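Local coordinates for protein botulinum neurotoxin type C1 (Clostridium botulinum, PDB 3R4S) that binds gangliosides, with sialic acid seen in two pockets, through its receptor-binding domain so that the toxin can enter cells, probably neurons, at residues G37-N42 against G59-T64; N353-I358 against F372-N377; C385-Y390 against N402-T407. One frame throughout, in Å; residues are numbered along the deposited sequence.

Contact 1: G37-N42 against G59-T64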
ATOM      1  N   GLY A  37      -0.247 -27.540  -1.436  1.00 32.48           N
ATOM      2  CA  GLY A  37      -1.513 -26.888  -1.702  1.00 30.45           C
ATOM      3  C   GLY A  37      -1.406 -25.795  -2.746  1.00 26.77           C
ATOM      4  O   GLY A  37      -0.499 -25.787  -3.574  1.00 29.42           O
ATOM      5  N   ASP A  38      -2.337 -24.855  -2.686  1.00 25.89           N
ATOM      6  CA  ASP A  38      -2.436 -23.786  -3.669  1.00 28.57           C
ATOM      7  C   ASP A  38      -1.511 -22.623  -3.320  1.00 27.64           C
ATOM      8  O   ASP A  38      -1.904 -21.720  -2.588  1.00 27.73           O
ATOM      9  CB  ASP A  38      -3.888 -23.296  -3.738  1.00 29.04           C
ATOM     10  CG  ASP A  38      -4.130 -22.313  -4.867  1.00 30.83           C
ATOM     11  OD1 ASP A  38      -5.310 -21.983  -5.109  1.00 39.03           O
ATOM     12  OD2 ASP A  38      -3.160 -21.867  -5.516  1.00 32.04           O
ATOM     13  N   VAL A  39      -0.286 -22.647  -3.840  1.00 25.47           N
ATOM     14  CA  VAL A  39       0.634 -21.528  -3.674  1.00 27.93           C
ATOM     15  C   VAL A  39       0.891 -20.872  -5.018  1.00 28.16           C
ATOM     16  O   VAL A  39       1.478 -21.497  -5.900  1.00 31.42           O
ATOM     17  CB  VAL A  39       2.001 -21.971  -3.097  1.00 30.62           C
ATOM     18  CG1 VAL A  39       2.893 -20.751  -2.882  1.00 24.73           C
ATOM     19  CG2 VAL A  39       1.826 -22.742  -1.802  1.00 28.02           C
ATOM     20  N   GLN A  40       0.464 -19.620  -5.179  1.00 25.98           N
ATOM     21  CA  GLN A  40       0.676 -18.903  -6.445  1.00 30.77           C
ATOM     22  C   GLN A  40       1.922 -18.023  -6.419  1.00 30.96           C
ATOM     23  O   GLN A  40       2.054 -17.151  -5.558  1.00 24.81           O
ATOM     24  CB  GLN A  40      -0.534 -18.035  -6.802  1.00 27.60           C
ATOM     25  CG  GLN A  40      -1.764 -18.812  -7.233  1.00 32.60           C
ATOM     26  CD  GLN A  40      -1.492 -19.725  -8.422  1.00 35.32           C
ATOM     27  OE1 GLN A  40      -1.031 -19.275  -9.475  1.00 34.62           O
ATOM     28  NE2 GLN A  40      -1.784 -21.015  -8.256  1.00 31.45           N
ATOM     29  N   LEU A  41       2.823 -18.245  -7.372  1.00 28.76           N
ATOM     30  CA  LEU A  41       4.013 -17.418  -7.506  1.00 24.45           C
ATOM     31  C   LEU A  41       3.825 -16.379  -8.591  1.00 29.98           C
ATOM     32  O   LEU A  41       3.362 -16.685  -9.686  1.00 34.72           O
ATOM     33  CB  LEU A  41       5.235 -18.268  -7.851  1.00 28.97           C
ATOM     34  CG  LEU A  41       5.671 -19.310  -6.833  1.00 34.09           C
ATOM     35  CD1 LEU A  41       7.092 -19.781  -7.155  1.00 31.86           C
ATOM     36  CD2 LEU A  41       5.594 -18.729  -5.438  1.00 26.74           C
ATOM     37  N   ASN A  42       4.208 -15.148  -8.295  1.00 29.49           N
ATOM     38  CA  ASN A  42       4.075 -14.069  -9.254  1.00 29.60           C
ATOM     39  C   ASN A  42       5.352 -14.006 -10.081  1.00 31.30           C
ATOM     40  O   ASN A  42       6.439 -13.917  -9.517  1.00 30.06           O
ATOM     41  CB  ASN A  42       3.823 -12.755  -8.507  1.00 28.92           C
ATOM     42  CG  ASN A  42       3.628 -11.577  -9.438  1.00 31.22           C
ATOM     43  OD1 ASN A  42       3.733 -11.711 -10.651  1.00 34.06           O
ATOM     44  ND2 ASN A  42       3.346 -10.405  -8.868  1.00 30.52           N
ATOM     45  N   GLY A  59      -2.803 -23.128   0.404  1.00 29.81           N
ATOM     46  CA  GLY A  59      -1.361 -23.096   0.291  1.00 26.66           C
ATOM     47  C   GLY A  59      -0.640 -23.101   1.625  1.00 26.58           C
ATOM     48  O   GLY A  59      -1.103 -22.541   2.621  1.00 25.45           O
ATOM     49  N   LYS A  60       0.527 -23.725   1.619  1.00 23.08           N
ATOM     50  CA  LYS A  60       1.350 -23.868   2.800  1.00 30.21           C
ATOM     51  C   LYS A  60       2.797 -23.788   2.304  1.00 31.64           C
ATOM     52  O   LYS A  60       3.192 -24.556   1.433  1.00 27.67           O
ATOM     53  CB  LYS A  60       1.053 -25.244   3.422  1.00 28.61           C
ATOM     54  CG  LYS A  60       1.597 -25.496   4.809  1.00 36.43           C
ATOM     55  CD  LYS A  60       1.130 -26.875   5.320  1.00 32.66           C
ATOM     56  CE  LYS A  60       1.664 -27.166   6.710  1.00 43.70           C
ATOM     57  NZ  LYS A  60       1.311 -28.542   7.190  1.00 47.60           N
ATOM     58  N   VAL A  61       3.577 -22.842   2.822  1.00 25.38           N
ATOM     59  CA  VAL A  61       4.998 -22.790   2.509  1.00 23.12           C
ATOM     60  C   VAL A  61       5.774 -23.091   3.780  1.00 27.07           C
ATOM     61  O   VAL A  61       5.611 -22.401   4.780  1.00 22.12           O
ATOM     62  CB  VAL A  61       5.428 -21.419   1.963  1.00 21.45           C
ATOM     63  CG1 VAL A  61       6.943 -21.370   1.774  1.00 21.09           C
ATOM     64  CG2 VAL A  61       4.706 -21.099   0.651  1.00 22.03           C
ATOM     65  N   ILE A  62       6.606 -24.128   3.744  1.00 23.09           N
ATOM     66  CA  ILE A  62       7.343 -24.545   4.923  1.00 25.41           C
ATOM     67  C   ILE A  62       8.841 -24.309   4.749  1.00 26.62           C
ATOM     68  O   ILE A  62       9.451 -24.846   3.825  1.00 24.77           O
ATOM     69  CB  ILE A  62       7.119 -26.032   5.205  1.00 26.34           C
ATOM     70  CG1 ILE A  62       5.624 -26.347   5.253  1.00 29.65           C
ATOM     71  CG2 ILE A  62       7.805 -26.437   6.490  1.00 23.82           C
ATOM     72  CD1 ILE A  62       5.334 -27.817   5.400  1.00 38.17           C
ATOM     73  N   VAL A  63       9.425 -23.498   5.631  1.00 21.76           N
ATOM     74  CA  VAL A  63      10.867 -23.253   5.611  1.00 20.69           C
ATOM     75  C   VAL A  63      11.504 -24.024   6.760  1.00 25.02           C
ATOM     76  O   VAL A  63      11.099 -23.870   7.921  1.00 25.21           O
ATOM     77  CB  VAL A  63      11.201 -21.762   5.782  1.00 20.73           C
ATOM     78  CG1 VAL A  63      12.709 -21.547   5.768  1.00 23.08           C
ATOM     79  CG2 VAL A  63      10.527 -20.924   4.695  1.00 19.43           C
ATOM     80  N   THR A  64      12.483 -24.865   6.441  1.00 22.32           N
ATOM     81  CA  THR A  64      13.206 -25.618   7.463  1.00 23.28           C
ATOM     82  C   THR A  64      14.653 -25.167   7.492  1.00 22.98           C
ATOM     83  O   THR A  64      15.436 -25.468   6.589  1.00 24.53           O
ATOM     84  CB  THR A  64      13.122 -27.130   7.232  1.00 27.68           C
ATOM     85  OG1 THR A  64      11.747 -27.517   7.173  1.00 25.79           O
ATOM     86  CG2 THR A  64      13.818 -27.894   8.367  1.00 25.65           C
TER
HETATM   87  O   HOH W   1      -3.994 -21.113  -0.892  1.00 29.01           O

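Contact 2: N353-I358 against F372-N377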
ATOM      1  N   ASN A 353      -4.214  22.048 -22.341  1.00 23.80           N
ATOM      2  CA  ASN A 353      -4.991  22.111 -21.105  1.00 24.36           C
ATOM      3  C   ASN A 353      -5.393  20.757 -20.525  1.00 21.00           C
ATOM      4  O   ASN A 353      -6.026  20.700 -19.469  1.00 23.86           O
ATOM      5  CB  ASN A 353      -6.192  23.067 -21.210  1.00 24.81           C
ATOM      6  CG  ASN A 353      -7.227  22.623 -22.239  1.00 32.63           C
ATOM      7  OD1 ASN A 353      -7.235  21.474 -22.681  1.00 28.67           O
ATOM      8  ND2 ASN A 353      -8.114  23.548 -22.621  1.00 29.91           N
ATOM      9  N   ILE A 354      -5.009  19.666 -21.177  1.00 22.59           N
ATOM     10  CA  ILE A 354      -5.238  18.348 -20.568  1.00 23.25           C
ATOM     11  C   ILE A 354      -3.961  17.724 -20.010  1.00 24.20           C
ATOM     12  O   ILE A 354      -4.003  16.637 -19.420  1.00 22.59           O
ATOM     13  CB  ILE A 354      -5.851  17.332 -21.544  1.00 23.83           C
ATOM     14  CG1 ILE A 354      -4.785  16.840 -22.529  1.00 23.68           C
ATOM     15  CG2 ILE A 354      -7.103  17.913 -22.234  1.00 22.82           C
ATOM     16  CD1 ILE A 354      -5.241  15.673 -23.370  1.00 26.72           C
ATOM     17  N   ILE A 355      -2.835  18.412 -20.173  1.00 23.33           N
ATOM     18  CA  ILE A 355      -1.532  17.821 -19.855  1.00 22.92           C
ATOM     19  C   ILE A 355      -1.110  17.983 -18.389  1.00 23.83           C
ATOM     20  O   ILE A 355      -1.135  19.089 -17.841  1.00 24.40           O
ATOM     21  CB  ILE A 355      -0.426  18.359 -20.799  1.00 25.27           C
ATOM     22  CG1 ILE A 355      -0.813  18.115 -22.263  1.00 24.54           C
ATOM     23  CG2 ILE A 355       0.923  17.707 -20.487  1.00 20.96           C
ATOM     24  CD1 ILE A 355       0.203  18.658 -23.253  1.00 23.13           C
ATOM     25  N   PHE A 356      -0.745  16.866 -17.761  1.00 22.23           N
ATOM     26  CA  PHE A 356      -0.278  16.867 -16.371  1.00 21.79           C
ATOM     27  C   PHE A 356       1.045  16.110 -16.204  1.00 24.57           C
ATOM     28  O   PHE A 356       1.454  15.328 -17.085  1.00 22.28           O
ATOM     29  CB  PHE A 356      -1.344  16.276 -15.442  1.00 21.09           C
ATOM     30  CG  PHE A 356      -2.609  17.090 -15.386  1.00 23.82           C
ATOM     31  CD1 PHE A 356      -2.733  18.134 -14.482  1.00 18.57           C
ATOM     32  CD2 PHE A 356      -3.661  16.831 -16.261  1.00 19.04           C
ATOM     33  CE1 PHE A 356      -3.888  18.902 -14.430  1.00 20.88           C
ATOM     34  CE2 PHE A 356      -4.817  17.590 -16.218  1.00 22.86           C
ATOM     35  CZ  PHE A 356      -4.936  18.630 -15.303  1.00 20.00           C
ATOM     36  N   GLN A 357       1.721  16.363 -15.081  1.00 20.40           N
ATOM     37  CA  GLN A 357       2.923  15.602 -14.711  1.00 21.52           C
ATOM     38  C   GLN A 357       2.717  15.008 -13.327  1.00 21.24           C
ATOM     39  O   GLN A 357       2.246  15.697 -12.419  1.00 23.66           O
ATOM     40  CB  GLN A 357       4.163  16.495 -14.707  1.00 22.13           C
ATOM     41  CG  GLN A 357       5.463  15.736 -14.365  1.00 25.53           C
ATOM     42  CD  GLN A 357       6.719  16.604 -14.473  1.00 26.73           C
ATOM     43  OE1 GLN A 357       6.879  17.572 -13.735  1.00 26.76           O
ATOM     44  NE2 GLN A 357       7.627  16.234 -15.378  1.00 26.29           N
ATOM     45  N   ILE A 358       3.059  13.730 -13.168  1.00 19.13           N
ATOM     46  CA  ILE A 358       2.818  13.018 -11.912  1.00 20.34           C
ATOM     47  C   ILE A 358       4.093  12.807 -11.085  1.00 22.83           C
ATOM     48  O   ILE A 358       5.184  12.714 -11.635  1.00 20.51           O
ATOM     49  CB  ILE A 358       2.092  11.670 -12.142  1.00 19.01           C
ATOM     50  CG1 ILE A 358       1.453  11.187 -10.841  1.00 16.75           C
ATOM     51  CG2 ILE A 358       3.057  10.622 -12.742  1.00 18.05           C
ATOM     52  CD1 ILE A 358       0.341  10.163 -11.049  1.00 19.60           C
ATOM     53  N   PHE A 372       0.670  17.642 -11.202  1.00 17.76           N
ATOM     54  CA  PHE A 372       1.001  19.012 -11.498  1.00 18.90           C
ATOM     55  C   PHE A 372       0.577  19.338 -12.920  1.00 22.63           C
ATOM     56  O   PHE A 372       0.758  18.521 -13.826  1.00 18.65           O
ATOM     57  CB  PHE A 372       2.510  19.217 -11.365  1.00 19.07           C
ATOM     58  CG  PHE A 372       3.031  19.002  -9.968  1.00 21.23           C
ATOM     59  CD1 PHE A 372       3.162  20.072  -9.089  1.00 21.15           C
ATOM     60  CD2 PHE A 372       3.362  17.729  -9.527  1.00 19.13           C
ATOM     61  CE1 PHE A 372       3.632  19.878  -7.799  1.00 25.10           C
ATOM     62  CE2 PHE A 372       3.841  17.521  -8.236  1.00 22.19           C
ATOM     63  CZ  PHE A 372       3.980  18.595  -7.372  1.00 21.24           C
ATOM     64  N   LYS A 373       0.021  20.533 -13.108  1.00 20.03           N
ATOM     65  CA  LYS A 373      -0.305  21.028 -14.444  1.00 20.17           C
ATOM     66  C   LYS A 373       0.978  21.310 -15.210  1.00 21.96           C
ATOM     67  O   LYS A 373       1.874  21.990 -14.708  1.00 21.36           O
ATOM     68  CB  LYS A 373      -1.156  22.292 -14.371  1.00 19.86           C
ATOM     69  CG  LYS A 373      -1.635  22.758 -15.752  1.00 22.44           C
ATOM     70  CD  LYS A 373      -2.699  21.804 -16.325  1.00 20.43           C
ATOM     71  CE  LYS A 373      -3.003  22.115 -17.798  1.00 22.90           C
ATOM     72  NZ  LYS A 373      -1.886  21.674 -18.694  1.00 25.16           N
ATOM     73  N   SER A 374       1.067  20.778 -16.425  1.00 20.57           N
ATOM     74  CA  SER A 374       2.319  20.772 -17.160  1.00 21.78           C
ATOM     75  C   SER A 374       2.101  21.126 -18.621  1.00 24.22           C
ATOM     76  O   SER A 374       1.001  20.964 -19.132  1.00 22.86           O
ATOM     77  CB  SER A 374       2.928  19.369 -17.077  1.00 22.02           C
ATOM     78  OG  SER A 374       4.132  19.261 -17.818  1.00 22.70           O
ATOM     79  N   ASN A 375       3.152  21.592 -19.294  1.00 22.96           N
ATOM     80  CA  ASN A 375       3.125  21.678 -20.752  1.00 28.68           C
ATOM     81  C   ASN A 375       3.645  20.362 -21.361  1.00 29.65           C
ATOM     82  O   ASN A 375       3.994  19.428 -20.628  1.00 25.29           O
ATOM     83  CB  ASN A 375       3.896  22.906 -21.274  1.00 26.97           C
ATOM     84  CG  ASN A 375       5.399  22.806 -21.038  1.00 30.68           C
ATOM     85  OD1 ASN A 375       5.857  22.123 -20.119  1.00 29.39           O
ATOM     86  ND2 ASN A 375       6.173  23.489 -21.874  1.00 31.65           N
ATOM     87  N   PHE A 376       3.705  20.287 -22.688  1.00 30.74           N
ATOM     88  CA  PHE A 376       3.997  19.014 -23.367  1.00 33.56           C
ATOM     89  C   PHE A 376       5.337  18.387 -22.998  1.00 28.43           C
ATOM     90  O   PHE A 376       5.445  17.170 -22.917  1.00 32.99           O
ATOM     91  CB  PHE A 376       3.915  19.174 -24.890  1.00 39.63           C
ATOM     92  CG  PHE A 376       5.102  19.883 -25.488  1.00 43.39           C
ATOM     93  CD1 PHE A 376       6.112  19.163 -26.113  1.00 46.98           C
ATOM     94  CD2 PHE A 376       5.217  21.264 -25.407  1.00 40.01           C
ATOM     95  CE1 PHE A 376       7.212  19.808 -26.665  1.00 47.39           C
ATOM     96  CE2 PHE A 376       6.313  21.916 -25.947  1.00 48.74           C
ATOM     97  CZ  PHE A 376       7.313  21.186 -26.582  1.00 47.24           C
ATOM     98  N   ASN A 377       6.360  19.206 -22.780  1.00 35.04           N
ATOM     99  CA  ASN A 377       7.694  18.675 -22.484  1.00 32.59           C
ATOM    100  C   ASN A 377       8.077  18.766 -21.010  1.00 35.35           C
ATOM    101  O   ASN A 377       9.203  18.433 -20.638  1.00 37.57           O
ATOM    102  CB  ASN A 377       8.756  19.361 -23.343  1.00 34.69           C
ATOM    103  CG  ASN A 377       8.845  20.850 -23.080  1.00 42.31           C
ATOM    104  OD1 ASN A 377       8.304  21.350 -22.091  1.00 37.62           O
ATOM    105  ND2 ASN A 377       9.526  21.574 -23.968  1.00 41.03           N
TER

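Contact 3: C385-Y390 against N402-T407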
ATOM      1  N   CYS A 385      -2.638  20.031  -8.609  1.00 19.77           N
ATOM      2  CA  CYS A 385      -4.038  19.615  -8.476  1.00 18.16           C
ATOM      3  C   CYS A 385      -4.466  19.523  -7.024  1.00 18.74           C
ATOM      4  O   CYS A 385      -3.798  18.891  -6.205  1.00 19.53           O
ATOM      5  CB  CYS A 385      -4.275  18.273  -9.175  1.00 16.27           C
ATOM      6  SG  CYS A 385      -4.106  18.404 -10.964  1.00 19.71           S
ATOM      7  N   SER A 386      -5.590  20.153  -6.716  1.00 19.29           N
ATOM      8  CA  SER A 386      -6.131  20.155  -5.371  1.00 20.76           C
ATOM      9  C   SER A 386      -7.642  19.923  -5.460  1.00 22.37           C
ATOM     10  O   SER A 386      -8.143  19.447  -6.476  1.00 22.09           O
ATOM     11  CB  SER A 386      -5.814  21.490  -4.685  1.00 20.46           C
ATOM     12  OG  SER A 386      -6.145  21.444  -3.310  1.00 26.40           O
ATOM     13  N   ILE A 387      -8.359  20.274  -4.404  1.00 22.07           N
ATOM     14  CA  ILE A 387      -9.785  20.027  -4.312  1.00 23.15           C
ATOM     15  C   ILE A 387     -10.378  21.108  -3.409  1.00 28.45           C
ATOM     16  O   ILE A 387      -9.712  21.590  -2.490  1.00 28.16           O
ATOM     17  CB  ILE A 387     -10.054  18.627  -3.723  1.00 23.79           C
ATOM     18  CG1 ILE A 387     -11.536  18.269  -3.804  1.00 23.57           C
ATOM     19  CG2 ILE A 387      -9.543  18.528  -2.274  1.00 22.16           C
ATOM     20  CD1 ILE A 387     -11.828  16.800  -3.485  1.00 22.10           C
ATOM     21  N   GLY A 388     -11.617  21.512  -3.680  1.00 24.96           N
ATOM     22  CA  GLY A 388     -12.286  22.479  -2.827  1.00 27.76           C
ATOM     23  C   GLY A 388     -13.754  22.701  -3.167  1.00 29.72           C
ATOM     24  O   GLY A 388     -14.285  22.138  -4.134  1.00 25.13           O
ATOM     25  N   THR A 389     -14.408  23.541  -2.372  1.00 25.82           N
ATOM     26  CA  THR A 389     -15.832  23.798  -2.538  1.00 28.02           C
ATOM     27  C   THR A 389     -16.051  25.148  -3.210  1.00 26.62           C
ATOM     28  O   THR A 389     -15.673  26.177  -2.666  1.00 28.38           O
ATOM     29  CB  THR A 389     -16.543  23.776  -1.182  1.00 30.19           C
ATOM     30  OG1 THR A 389     -16.429  22.465  -0.621  1.00 28.52           O
ATOM     31  CG2 THR A 389     -18.031  24.141  -1.330  1.00 26.70           C
ATOM     32  N   TYR A 390     -16.642  25.135  -4.401  1.00 26.78           N
ATOM     33  CA  TYR A 390     -16.873  26.368  -5.150  1.00 28.17           C
ATOM     34  C   TYR A 390     -18.298  26.474  -5.705  1.00 26.67           C
ATOM     35  O   TYR A 390     -19.027  25.479  -5.779  1.00 26.63           O
ATOM     36  CB  TYR A 390     -15.834  26.509  -6.265  1.00 25.28           C
ATOM     37  CG  TYR A 390     -14.417  26.521  -5.739  1.00 29.45           C
ATOM     38  CD1 TYR A 390     -13.793  27.712  -5.398  1.00 27.78           C
ATOM     39  CD2 TYR A 390     -13.710  25.332  -5.560  1.00 29.14           C
ATOM     40  CE1 TYR A 390     -12.497  27.725  -4.899  1.00 28.93           C
ATOM     41  CE2 TYR A 390     -12.410  25.335  -5.060  1.00 27.85           C
ATOM     42  CZ  TYR A 390     -11.811  26.533  -4.738  1.00 28.50           C
ATOM     43  OH  TYR A 390     -10.532  26.544  -4.252  1.00 30.51           O
ATOM     44  N   ASN A 402     -22.988  25.275  -4.104  1.00 27.87           N
ATOM     45  CA  ASN A 402     -21.691  24.750  -3.722  1.00 31.30           C
ATOM     46  C   ASN A 402     -21.494  23.300  -4.169  1.00 30.40           C
ATOM     47  O   ASN A 402     -22.342  22.446  -3.915  1.00 28.08           O
ATOM     48  CB  ASN A 402     -21.513  24.850  -2.208  1.00 27.72           C
ATOM     49  CG  ASN A 402     -21.044  26.220  -1.773  1.00 31.46           C
ATOM     50  OD1 ASN A 402     -20.339  26.907  -2.510  1.00 32.04           O
ATOM     51  ND2 ASN A 402     -21.423  26.622  -0.565  1.00 32.48           N
ATOM     52  N   TYR A 403     -20.378  23.042  -4.848  1.00 28.05           N
ATOM     53  CA  TYR A 403     -19.974  21.682  -5.190  1.00 26.02           C
ATOM     54  C   TYR A 403     -18.523  21.463  -4.784  1.00 25.18           C
ATOM     55  O   TYR A 403     -17.714  22.389  -4.820  1.00 23.70           O
ATOM     56  CB  TYR A 403     -20.111  21.421  -6.693  1.00 23.12           C
ATOM     57  CG  TYR A 403     -21.524  21.532  -7.233  1.00 27.54           C
ATOM     58  CD1 TYR A 403     -22.359  20.420  -7.287  1.00 30.79           C
ATOM     59  CD2 TYR A 403     -22.019  22.746  -7.691  1.00 25.98           C
ATOM     60  CE1 TYR A 403     -23.653  20.513  -7.781  1.00 30.93           C
ATOM     61  CE2 TYR A 403     -23.307  22.854  -8.189  1.00 29.61           C
ATOM     62  CZ  TYR A 403     -24.119  21.737  -8.229  1.00 33.37           C
ATOM     63  OH  TYR A 403     -25.402  21.831  -8.708  1.00 28.68           O
ATOM     64  N   LEU A 404     -18.203  20.228  -4.408  1.00 26.63           N
ATOM     65  CA  LEU A 404     -16.823  19.840  -4.131  1.00 24.16           C
ATOM     66  C   LEU A 404     -16.226  19.369  -5.449  1.00 21.82           C
ATOM     67  O   LEU A 404     -16.701  18.394  -6.025  1.00 22.04           O
ATOM     68  CB  LEU A 404     -16.791  18.720  -3.081  1.00 26.49           C
ATOM     69  CG  LEU A 404     -15.423  18.247  -2.564  1.00 23.61           C
ATOM     70  CD1 LEU A 404     -14.651  19.396  -1.929  1.00 20.47           C
ATOM     71  CD2 LEU A 404     -15.615  17.126  -1.564  1.00 25.97           C
ATOM     72  N   VAL A 405     -15.194  20.064  -5.929  1.00 18.94           N
ATOM     73  CA  VAL A 405     -14.684  19.854  -7.282  1.00 17.77           C
ATOM     74  C   VAL A 405     -13.160  19.760  -7.295  1.00 22.47           C
ATOM     75  O   VAL A 405     -12.502  20.344  -6.435  1.00 21.19           O
ATOM     76  CB  VAL A 405     -15.101  21.017  -8.213  1.00 23.03           C
ATOM     77  CG1 VAL A 405     -16.620  21.138  -8.256  1.00 19.37           C
ATOM     78  CG2 VAL A 405     -14.480  22.348  -7.750  1.00 17.35           C
ATOM     79  N   PRO A 406     -12.592  19.021  -8.271  1.00 22.07           N
ATOM     80  CA  PRO A 406     -11.133  19.037  -8.393  1.00 19.32           C
ATOM     81  C   PRO A 406     -10.688  20.357  -8.994  1.00 21.81           C
ATOM     82  O   PRO A 406     -11.407  20.951  -9.814  1.00 22.80           O
ATOM     83  CB  PRO A 406     -10.849  17.876  -9.356  1.00 22.57           C
ATOM     84  CG  PRO A 406     -12.050  17.826 -10.238  1.00 22.17           C
ATOM     85  CD  PRO A 406     -13.227  18.219  -9.338  1.00 23.68           C
ATOM     86  N   THR A 407      -9.521  20.833  -8.578  1.00 19.54           N
ATOM     87  CA  THR A 407      -9.012  22.116  -9.062  1.00 20.69           C
ATOM     88  C   THR A 407      -7.531  22.051  -9.383  1.00 22.76           C
ATOM     89  O   THR A 407      -6.827  21.105  -8.984  1.00 23.61           O
ATOM     90  CB  THR A 407      -9.158  23.225  -7.999  1.00 23.07           C
ATOM     91  OG1 THR A 407      -8.396  22.867  -6.835  1.00 23.42           O
ATOM     92  CG2 THR A 407     -10.629  23.438  -7.610  1.00 23.21           C
TER
HETATM   93  O   HOH W   2      -8.927  24.217  -4.334  1.00 29.27           O
HETATM   94  O   HOH W   3     -17.930  28.066  -1.662  1.00 31.35           O

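Contact 1: G37-N42 against G59-T64
Two flat polar groups, both within G37-N42, meet in plane: the carboxylate of D38 and the amide of Q40. D38 OD2 lies only 4° out of the amide plane and turns its syn lone pair to the amide, so Q40 NE2 reaches D38 OD2 at 3.2 Å along a nearly straight N-H line of 173°. Q40 makes no contact with G59-T64, and D38 directs its CB away from that segment; the backbone of D38 makes the approach instead. D38 O stands 3.2 Å from G59 CA in a CA-H...O contact, an approach this close being possible because G59 carries no side chain on CA. The direct line from G59 N to D38 O has a poor angle, and water 1 closes the gap, donating to D38 O at 2.8 Å and accepting from G59 N at 2.7 Å. The chain bends just before this point: G37 has a positive phi (75°), and V39 N makes a weak bond back to G37 O. V39 then points toward G59-T64. The fold is the concanavalin-like beta sandwich of the toxin's N-terminal receptor-binding half, and here its two sheets meet, because strand 40-41 pairs with 49-52 in one sheet while strand 60-64 lies between 32-36 and 185-192 in the other. Across the divide V39 CG1, anti to its backbone N, touches V61 CG2 at 4.0 Å, the two side chains crossing at about a right angle. V39 CG2 sits over the G59-K60 link, 3.8 Å from K60 N. F49 packs against both valines, and L51 covers V39 as V33 covers V61.

Contact 2: N353-I358 against F372-N377
N353 lies in the last turn of a short 3-10 segment that runs on to I354; its OD1 is taken by R344, while N353 O lies 3.7 Å from K373 CE. I354 directs its side chain away from F372-N377 and packs on Y309 and N320, two residues of the pocket that binds N-acetyl-alpha-neuraminic acid. I355 turns toward the other segment: CG2, anti to the backbone N, rests against the carbonyl oxygens of S374 and N375, and CD1 reaches F376 CA at 3.8 Å. I355 O is gripped twice, by K373 NZ at 2.8 Å on a lone pair in the carbonyl plane and by S374 N at 3.1 Å from 39° above that plane. F356 and K373 form an antiparallel non-hydrogen-bonded pair; the ring's CE1 meets K373 CD at 3.7 Å, the two side chains crossing obliquely. Q357 and F372 form an antiparallel hydrogen-bonded pair in this beta hairpin: Q357 N gives to F372 O at 2.7 Å, and F372 N to Q357 O at 2.8 Å, with the latter oxygen in plane at the edge of the F372 ring. Bends at chi2 and chi4 bring the buried K373 ammonium back to backbone carbonyls, those of I355, D352 and, weakly, S374. Such a cluster of carbonyl oxygens would be expected to favour the charged form of the lysine, while the F356 ring, its centroid 5.4 Å from K373 NZ, adds at most a weak cation-pi attraction.

Contact 3: C385-Y390 against N402-T407
Six backbone hydrogen bonds join the strands in three reciprocal pairs, S386 with T407, G388 with V405 and Y390 with Y403. They differ in direction: V405 N meets G388 O at 2.9 Å nearly along the C=O axis, whereas T407 N approaches S386 O at 2.9 Å from 51° above the carbonyl plane. On the face that carries Y390, V405 and T407, the tyrosine ring folds back along its own strand, so that Y390 CE2 stands 3.6 Å from G388 CA. The same atom, CE2, touches T407 CG2 at 3.6 Å, and Y390 CD2 meets V405 CG2 at 3.8 Å. Water 2, in the plane of the Y390 ring, links Y390 OH (2.8 Å) to T407 OG1 (2.9 Å). On the opposite face I387 CG1 packs on L404 CD1 at 3.8 Å. T389, on the same side as these two, sets CG2 against N402 CB, the two side chains meeting at about a right angle. Further out, D331 takes N402 ND2 and D397 takes Y403 OH, while I338 backs both Y390 and T407. F273 lies against I387 and P406. Strands 381-392 and 401-409 thus form an antiparallel hairpin within the beta-trefoil of the toxin's C-terminal receptor-binding half.

How the contacts relate
Contact 1 belongs to the beta sandwich, and contacts 2 and 3 to the trefoil on the other side of the chain's centre; contact 1 is 44 Å from contact 2 and 47 Å from contact 3, centre to centre, and touches neither. Contacts 2 and 3, with centres 19 Å apart, do meet: F356 CE1 packs on C385 SG at 3.5 Å, and strands 367-374 and 381-392 are sheet neighbours. Each relates differently to sialic acid. Contact 2 borders one pocket, the I354 side chain lying about 4 Å from N-acetyl-alpha-neuraminic acid. Contact 3 is more remote, its Y403 side chain about 10 Å from N-acetyl-beta-neuraminic acid in the second pocket.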